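Local coordinates for uncharacterized protein (PDB 4FS7) that is of unknown function but, as an extracellular leucine-rich repeat protein of the BspA type from a gut Bacteroides, probably binds other proteins, at residues N55-F67 against I78-F90. Residues are numbered along the deposited sequence; the frame is centred on the assembly and turned at random. Where two conformers were deposited one is given.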
ATOM      1  N   ASN A  55     -16.656  25.640  42.668  1.00 15.98           N
ATOM      2  CA  ASN A  55     -16.673  24.205  42.570  1.00 16.84           C
ATOM      3  C   ASN A  55     -15.479  23.706  41.799  1.00 16.67           C
ATOM      4  O   ASN A  55     -15.020  24.375  40.902  1.00 18.14           O
ATOM      5  CB  ASN A  55     -17.934  23.745  41.882  1.00 16.57           C
ATOM      6  CG  ASN A  55     -19.142  23.903  42.771  1.00 18.66           C
ATOM      7  OD1 ASN A  55     -19.203  23.334  43.855  1.00 27.46           O
ATOM      8  ND2 ASN A  55     -20.069  24.687  42.355  1.00 18.44           N
ATOM      9  N   LYS A  56     -15.006  22.535  42.197  1.00 16.05           N
ATOM     10  CA  LYS A  56     -13.893  21.925  41.494  0.50 15.07           C
ATOM     11  C   LYS A  56     -14.423  20.939  40.462  1.00 15.91           C
ATOM     12  O   LYS A  56     -15.402  20.236  40.678  1.00 18.02           O
ATOM     13  CB  LYS A  56     -12.936  21.262  42.491  0.50 15.79           C
ATOM     14  CG  LYS A  56     -12.346  22.189  43.511  0.50 20.66           C
ATOM     15  CD  LYS A  56     -11.537  21.408  44.548  0.50 22.02           C
ATOM     16  CE  LYS A  56     -12.336  20.261  45.170  0.50 23.03           C
ATOM     17  NZ  LYS A  56     -13.543  20.720  45.917  0.50 26.79           N
ATOM     18  N   TYR A  57     -13.737  20.909  39.326  1.00 14.57           N
ATOM     19  CA  TYR A  57     -14.056  20.067  38.209  1.00 15.87           C
ATOM     20  C   TYR A  57     -12.801  19.299  37.815  1.00 12.64           C
ATOM     21  O   TYR A  57     -11.747  19.856  37.642  1.00 14.63           O
ATOM     22  CB  TYR A  57     -14.564  20.914  37.040  1.00 16.70           C
ATOM     23  CG  TYR A  57     -15.814  21.664  37.374  1.00 17.30           C
ATOM     24  CD1 TYR A  57     -17.052  21.078  37.203  1.00 17.59           C
ATOM     25  CD2 TYR A  57     -15.766  22.935  37.864  1.00 15.42           C
ATOM     26  CE1 TYR A  57     -18.227  21.733  37.523  1.00 22.45           C
ATOM     27  CE2 TYR A  57     -16.977  23.628  38.212  1.00 18.76           C
ATOM     28  CZ  TYR A  57     -18.182  22.996  38.041  1.00 19.21           C
ATOM     29  OH  TYR A  57     -19.362  23.659  38.393  1.00 23.46           O
ATOM     30  N   ASP A  58     -12.969  18.005  37.652  1.00 14.70           N
ATOM     31  CA  ASP A  58     -11.900  17.130  37.183  1.00 13.82           C
ATOM     32  C   ASP A  58     -11.827  17.199  35.666  1.00 12.85           C
ATOM     33  O   ASP A  58     -12.855  17.104  35.010  1.00 14.47           O
ATOM     34  CB  ASP A  58     -12.219  15.712  37.635  1.00 15.59           C
ATOM     35  CG  ASP A  58     -12.183  15.580  39.167  1.00 18.98           C
ATOM     36  OD1 ASP A  58     -11.166  15.973  39.797  1.00 20.21           O
ATOM     37  OD2 ASP A  58     -13.203  15.143  39.745  1.00 28.71           O
ATOM     38  N   VAL A  59     -10.613  17.358  35.152  1.00 12.21           N
ATOM     39  CA  VAL A  59     -10.362  17.440  33.722  1.00 12.16           C
ATOM     40  C   VAL A  59     -10.122  16.005  33.217  1.00 12.49           C
ATOM     41  O   VAL A  59      -9.032  15.463  33.397  1.00 13.39           O
ATOM     42  CB  VAL A  59      -9.179  18.375  33.461  1.00 12.25           C
ATOM     43  CG1 VAL A  59      -8.928  18.522  31.936  1.00 13.42           C
ATOM     44  CG2 VAL A  59      -9.374  19.778  34.109  1.00 13.65           C
ATOM     45  N   VAL A  60     -11.148  15.415  32.600  1.00 12.32           N
ATOM     46  CA  VAL A  60     -11.149  13.999  32.297  1.00 13.20           C
ATOM     47  C   VAL A  60     -11.108  13.645  30.819  1.00 12.97           C
ATOM     48  O   VAL A  60     -10.994  12.480  30.480  1.00 13.54           O
ATOM     49  CB  VAL A  60     -12.322  13.278  32.982  1.00 16.43           C
ATOM     50  CG1 VAL A  60     -12.250  13.510  34.492  1.00 20.93           C
ATOM     51  CG2 VAL A  60     -13.674  13.705  32.416  1.00 19.32           C
ATOM     52  N   SER A  61     -11.162  14.644  29.948  1.00 13.02           N
ATOM     53  CA  SER A  61     -11.155  14.371  28.521  1.00 12.25           C
ATOM     54  C   SER A  61     -10.660  15.599  27.775  1.00 12.05           C
ATOM     55  O   SER A  61     -10.683  16.733  28.275  1.00 12.94           O
ATOM     56  CB  SER A  61     -12.513  13.914  28.004  1.00 15.34           C
ATOM     57  OG  SER A  61     -13.479  14.898  28.187  1.00 17.97           O
ATOM     58  N   ILE A  62     -10.252  15.352  26.528  1.00 12.40           N
ATOM     59  CA  ILE A  62      -9.983  16.396  25.543  1.00 12.37           C
ATOM     60  C   ILE A  62     -11.058  16.255  24.485  1.00 12.87           C
ATOM     61  O   ILE A  62     -11.296  15.159  23.965  1.00 13.67           O
ATOM     62  CB  ILE A  62      -8.550  16.318  24.966  1.00 12.93           C
ATOM     63  CG1 ILE A  62      -7.535  16.576  26.096  1.00 15.38           C
ATOM     64  CG2 ILE A  62      -8.364  17.333  23.815  1.00 13.50           C
ATOM     65  CD1 ILE A  62      -6.159  16.315  25.712  1.00 18.29           C
ATOM     66  N   GLY A  63     -11.729  17.362  24.197  1.00 14.12           N
ATOM     67  CA  GLY A  63     -12.867  17.325  23.313  1.00 14.83           C
ATOM     68  C   GLY A  63     -12.544  17.116  21.832  1.00 14.90           C
ATOM     69  O   GLY A  63     -11.431  17.328  21.378  1.00 15.43           O
ATOM     70  N   TYR A  64     -13.591  16.743  21.116  1.00 15.91           N
ATOM     71  CA  TYR A  64     -13.569  16.689  19.671  1.00 15.65           C
ATOM     72  C   TYR A  64     -12.960  17.967  19.073  1.00 15.98           C
ATOM     73  O   TYR A  64     -13.402  19.081  19.374  1.00 17.04           O
ATOM     74  CB  TYR A  64     -15.002  16.502  19.182  1.00 18.42           C
ATOM     75  CG  TYR A  64     -15.201  16.407  17.694  1.00 21.53           C
ATOM     76  CD1 TYR A  64     -15.362  17.550  16.923  1.00 25.75           C
ATOM     77  CD2 TYR A  64     -15.231  15.168  17.062  1.00 23.59           C
ATOM     78  CE1 TYR A  64     -15.560  17.444  15.528  1.00 29.81           C
ATOM     79  CE2 TYR A  64     -15.434  15.060  15.673  1.00 26.35           C
ATOM     80  CZ  TYR A  64     -15.579  16.195  14.929  1.00 27.26           C
ATOM     81  OH  TYR A  64     -15.778  16.099  13.544  1.00 33.77           O
ATOM     82  N   ALA A  65     -11.969  17.792  18.207  1.00 14.73           N
ATOM     83  CA  ALA A  65     -11.322  18.897  17.514  1.00 15.74           C
ATOM     84  C   ALA A  65     -10.837  20.029  18.431  1.00 16.48           C
ATOM     85  O   ALA A  65     -10.693  21.157  17.987  1.00 17.00           O
ATOM     86  CB  ALA A  65     -12.228  19.447  16.371  1.00 16.89           C
ATOM     87  N   ALA A  66     -10.465  19.704  19.676  1.00 15.01           N
ATOM     88  CA  ALA A  66     -10.201  20.774  20.635  1.00 14.79           C
ATOM     89  C   ALA A  66      -9.060  21.693  20.198  1.00 15.61           C
ATOM     90  O   ALA A  66      -9.169  22.933  20.281  1.00 17.59           O
ATOM     91  CB  ALA A  66      -9.899  20.168  22.015  1.00 16.87           C
ATOM     92  N   PHE A  67      -7.982  21.102  19.672  1.00 15.43           N
ATOM     93  CA  PHE A  67      -6.810  21.864  19.244  1.00 15.56           C
ATOM     94  C   PHE A  67      -6.630  21.860  17.709  1.00 16.04           C
ATOM     95  O   PHE A  67      -5.555  22.174  17.205  1.00 18.02           O
ATOM     96  CB  PHE A  67      -5.525  21.387  19.914  1.00 15.70           C
ATOM     97  CG  PHE A  67      -5.520  21.571  21.399  1.00 16.57           C
ATOM     98  CD1 PHE A  67      -5.164  22.777  21.968  1.00 20.76           C
ATOM     99  CD2 PHE A  67      -5.921  20.527  22.216  1.00 17.42           C
ATOM    100  CE1 PHE A  67      -5.181  22.907  23.355  1.00 22.73           C
ATOM    101  CE2 PHE A  67      -5.960  20.646  23.559  1.00 17.87           C
ATOM    102  CZ  PHE A  67      -5.580  21.845  24.148  1.00 20.71           C
ATOM    103  N   ILE A  78      -0.471  16.637  29.078  1.00 12.79           N
ATOM    104  CA  ILE A  78      -1.765  16.091  29.393  1.00 11.74           C
ATOM    105  C   ILE A  78      -1.710  15.374  30.745  1.00 11.94           C
ATOM    106  O   ILE A  78      -0.887  14.498  30.926  1.00 12.99           O
ATOM    107  CB  ILE A  78      -2.258  15.112  28.298  1.00 11.26           C
ATOM    108  CG1 ILE A  78      -2.246  15.758  26.911  1.00 13.15           C
ATOM    109  CG2 ILE A  78      -3.644  14.598  28.634  1.00 12.09           C
ATOM    110  CD1 ILE A  78      -2.812  14.895  25.736  1.00 14.92           C
ATOM    111  N   PRO A  79      -2.571  15.747  31.705  1.00 11.84           N
ATOM    112  CA  PRO A  79      -2.505  15.132  33.017  1.00 11.98           C
ATOM    113  C   PRO A  79      -3.087  13.713  33.015  1.00 11.25           C
ATOM    114  O   PRO A  79      -3.844  13.340  32.127  1.00 11.83           O
ATOM    115  CB  PRO A  79      -3.372  16.070  33.873  1.00 13.22           C
ATOM    116  CG  PRO A  79      -4.405  16.562  32.910  1.00 12.76           C
ATOM    117  CD  PRO A  79      -3.648  16.737  31.615  1.00 12.17           C
ATOM    118  N   SER A  80      -2.773  12.935  34.043  1.00 11.90           N
ATOM    119  CA  SER A  80      -3.158  11.535  34.112  1.00 12.40           C
ATOM    120  C   SER A  80      -4.642  11.308  34.205  1.00 12.54           C
ATOM    121  O   SER A  80      -5.133  10.194  34.003  1.00 14.06           O
ATOM    122  CB  SER A  80      -2.481  10.852  35.280  1.00 13.81           C
ATOM    123  OG  SER A  80      -2.997  11.333  36.514  1.00 14.37           O
ATOM    124  N   THR A  81      -5.358  12.377  34.546  1.00 12.48           N
ATOM    125  CA  THR A  81      -6.788  12.330  34.700  1.00 12.56           C
ATOM    126  C   THR A  81      -7.562  12.279  33.386  1.00 12.50           C
ATOM    127  O   THR A  81      -8.740  11.901  33.375  1.00 13.43           O
ATOM    128  CB  THR A  81      -7.282  13.530  35.535  1.00 14.17           C
ATOM    129  OG1 THR A  81      -6.812  14.745  34.936  1.00 13.92           O
ATOM    130  CG2 THR A  81      -6.692  13.419  36.971  1.00 16.55           C
ATOM    131  N   VAL A  82      -6.894  12.627  32.285  1.00 11.27           N
ATOM    132  CA  VAL A  82      -7.516  12.563  30.978  1.00 12.77           C
ATOM    133  C   VAL A  82      -7.552  11.123  30.523  1.00 12.91           C
ATOM    134  O   VAL A  82      -6.526  10.492  30.341  1.00 16.06           O
ATOM    135  CB  VAL A  82      -6.795  13.484  29.978  1.00 12.69           C
ATOM    136  CG1 VAL A  82      -7.184  13.167  28.525  1.00 13.97           C
ATOM    137  CG2 VAL A  82      -7.078  14.951  30.281  1.00 13.37           C
ATOM    138  N   ARG A  83      -8.763  10.620  30.318  1.00 12.07           N
ATOM    139  CA  ARG A  83      -8.994   9.221  29.944  1.00 14.61           C
ATOM    140  C   ARG A  83      -9.577   9.033  28.562  1.00 14.01           C
ATOM    141  O   ARG A  83      -9.664   7.883  28.096  1.00 14.71           O
ATOM    142  CB  ARG A  83      -9.858   8.498  30.958  1.00 18.39           C
ATOM    143  CG  ARG A  83     -11.196   9.004  31.124  1.00 24.49           C
ATOM    144  CD  ARG A  83     -11.853   8.269  32.310  1.00 34.69           C
ATOM    145  NE  ARG A  83     -13.277   8.586  32.321  1.00 46.11           N
ATOM    146  CZ  ARG A  83     -13.906   9.345  33.219  1.00 47.57           C
ATOM    147  NH1 ARG A  83     -13.276   9.862  34.272  1.00 46.44           N
ATOM    148  NH2 ARG A  83     -15.201   9.572  33.061  1.00 50.20           N
ATOM    149  N   GLU A  84      -9.872  10.128  27.877  1.00 13.17           N
ATOM    150  CA  GLU A  84     -10.464  10.086  26.542  0.50 14.09           C
ATOM    151  C   GLU A  84      -9.995  11.301  25.774  1.00 13.04           C
ATOM    152  O   GLU A  84      -9.927  12.390  26.319  1.00 13.35           O
ATOM    153  CB  GLU A  84     -11.980  10.121  26.672  0.50 16.89           C
ATOM    154  CG  GLU A  84     -12.757  10.038  25.384  0.50 22.17           C
ATOM    155  CD  GLU A  84     -14.262  10.081  25.637  0.50 25.63           C
ATOM    156  OE1 GLU A  84     -14.702   9.497  26.650  0.50 25.00           O
ATOM    157  OE2 GLU A  84     -14.984  10.692  24.818  0.50 30.86           O
ATOM    158  N   ILE A  85      -9.646  11.107  24.505  1.00 12.02           N
ATOM    159  CA  ILE A  85      -9.186  12.175  23.614  1.00 12.00           C
ATOM    160  C   ILE A  85     -10.084  12.087  22.369  1.00 13.18           C
ATOM    161  O   ILE A  85     -10.196  11.032  21.751  1.00 13.67           O
ATOM    162  CB  ILE A  85      -7.715  12.038  23.247  1.00 12.39           C
ATOM    163  CG1 ILE A  85      -6.836  12.104  24.515  1.00 13.42           C
ATOM    164  CG2 ILE A  85      -7.341  13.117  22.221  1.00 13.48           C
ATOM    165  CD1 ILE A  85      -5.333  11.861  24.238  1.00 15.77           C
ATOM    166  N   GLY A  86     -10.716  13.193  22.014  1.00 14.72           N
ATOM    167  CA  GLY A  86     -11.686  13.190  20.909  1.00 13.89           C
ATOM    168  C   GLY A  86     -11.009  13.024  19.557  1.00 13.12           C
ATOM    169  O   GLY A  86      -9.818  13.307  19.392  1.00 12.92           O
ATOM    170  N   GLU A  87     -11.844  12.665  18.594  1.00 14.86           N
ATOM    171  CA  GLU A  87     -11.403  12.662  17.181  1.00 13.23           C
ATOM    172  C   GLU A  87     -10.920  14.065  16.804  1.00 13.70           C
ATOM    173  O   GLU A  87     -11.422  15.083  17.339  1.00 14.32           O
ATOM    174  CB  GLU A  87     -12.523  12.247  16.229  0.50 14.66           C
ATOM    175  CG  GLU A  87     -12.961  10.840  16.385  0.50 16.17           C
ATOM    176  CD  GLU A  87     -13.899  10.428  15.276  0.50 18.98           C
ATOM    177  OE1 GLU A  87     -14.327  11.326  14.527  0.50 24.07           O
ATOM    178  OE2 GLU A  87     -14.179   9.219  15.150  0.50 21.60           O
ATOM    179  N   PHE A  88      -9.969  14.126  15.887  1.00 13.21           N
ATOM    180  CA  PHE A  88      -9.446  15.392  15.386  1.00 14.30           C
ATOM    181  C   PHE A  88      -8.784  16.291  16.449  1.00 13.18           C
ATOM    182  O   PHE A  88      -8.498  17.442  16.161  1.00 13.76           O
ATOM    183  CB  PHE A  88     -10.499  16.209  14.614  0.50 15.32           C
ATOM    184  CG  PHE A  88     -10.986  15.546  13.377  0.50 13.33           C
ATOM    185  CD1 PHE A  88     -12.011  14.656  13.448  0.50 14.95           C
ATOM    186  CD2 PHE A  88     -10.423  15.820  12.152  0.50 15.74           C
ATOM    187  CE1 PHE A  88     -12.489  14.018  12.319  0.50 17.67           C
ATOM    188  CE2 PHE A  88     -10.902  15.186  11.005  0.50 15.26           C
ATOM    189  CZ  PHE A  88     -11.937  14.273  11.108  0.50 14.67           C
ATOM    190  N   ALA A  89      -8.478  15.752  17.638  1.00 12.95           N
ATOM    191  CA  ALA A  89      -8.122  16.657  18.735  1.00 13.16           C
ATOM    192  C   ALA A  89      -6.903  17.541  18.457  1.00 13.09           C
ATOM    193  O   ALA A  89      -6.868  18.694  18.895  1.00 14.41           O
ATOM    194  CB  ALA A  89      -7.960  15.857  20.026  1.00 13.55           C
ATOM    195  N   PHE A  90      -5.895  17.015  17.751  1.00 12.54           N
ATOM    196  CA  PHE A  90      -4.679  17.755  17.467  1.00 13.52           C
ATOM    197  C   PHE A  90      -4.463  17.826  15.947  1.00 13.79           C
ATOM    198  O   PHE A  90      -3.345  17.994  15.502  1.00 15.19           O
ATOM    199  CB  PHE A  90      -3.466  17.120  18.173  1.00 13.69           C
ATOM    200  CG  PHE A  90      -3.759  16.720  19.584  1.00 13.11           C
ATOM    201  CD1 PHE A  90      -3.945  17.651  20.586  1.00 16.01           C
ATOM    202  CD2 PHE A  90      -3.876  15.414  19.898  1.00 14.29           C
ATOM    203  CE1 PHE A  90      -4.272  17.221  21.887  1.00 13.91           C
ATOM    204  CE2 PHE A  90      -4.168  14.986  21.161  1.00 16.69           C
ATOM    205  CZ  PHE A  90      -4.391  15.885  22.151  1.00 14.38           C
TER
HETATM  206  O   HOH W   1     -13.614  13.441  23.992  1.00 27.31           O
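Ile62 CD1 meets Ile78 CD1 at 3.6 Å on the buried side of the contact, and the same methyl reaches the ring edge of Phe90, near the ring plane. With CG1 anti to the carbonyl carbon (chi1 -64°) and CD1 extended beyond it, Ile62 sends one branch to these partners and turns CG2 to the Ala89 methyl. That methyl in turn sits over the centre of one Phe90 face, 4.0 Å from Ala89 CB to the ring plane. Phe67 and Phe90 lie side by side with planes 19° apart but slid, barely overlapping; Phe67 CD2 comes within 3.7 Å of Phe90 CE1, and Phe113 meets the Phe90 ring in the next turn of the chain.

A series of backbone bonds joins 55-67 to 78-90: Arg83 N to Val60 O, Ile62 N to Glu84 O, Gly86 N to Ile62 O, Ala65 N to Glu87 O, Phe67 N to Ala89 O. At its start a side chain takes over, Thr81 OG1 donating to Val59 O at 2.8 Å. A valine in place of Thr81 has no hydroxyl to give Val59 O, and the turn from Pro79 to Val82 would probably be held less firmly against strand 55-62.

The solvent side is looser. The Arg83 guanidinium lays one face over Val60 CB, 3.8 Å from NH1, while NH2 pairs with Glu16. A water donates to Ile62 O; its further link to Glu84 OE2 holds for one of two conformers and is doubtful. The Tyr64 and, in one of its two conformers, Phe88 side chains point the same way, their ring planes turned 53° apart.

Matching type II turns, Gly63 to Ala66 and Gly86 to Ala89, follow the parallel pair Ile62-Ile85. Coils stacked in register, with Ile62, Ile78, Phe67 and Phe90 buried inside, exemplify the BspA-type leucine-rich repeat solenoid, here near its N-terminal end.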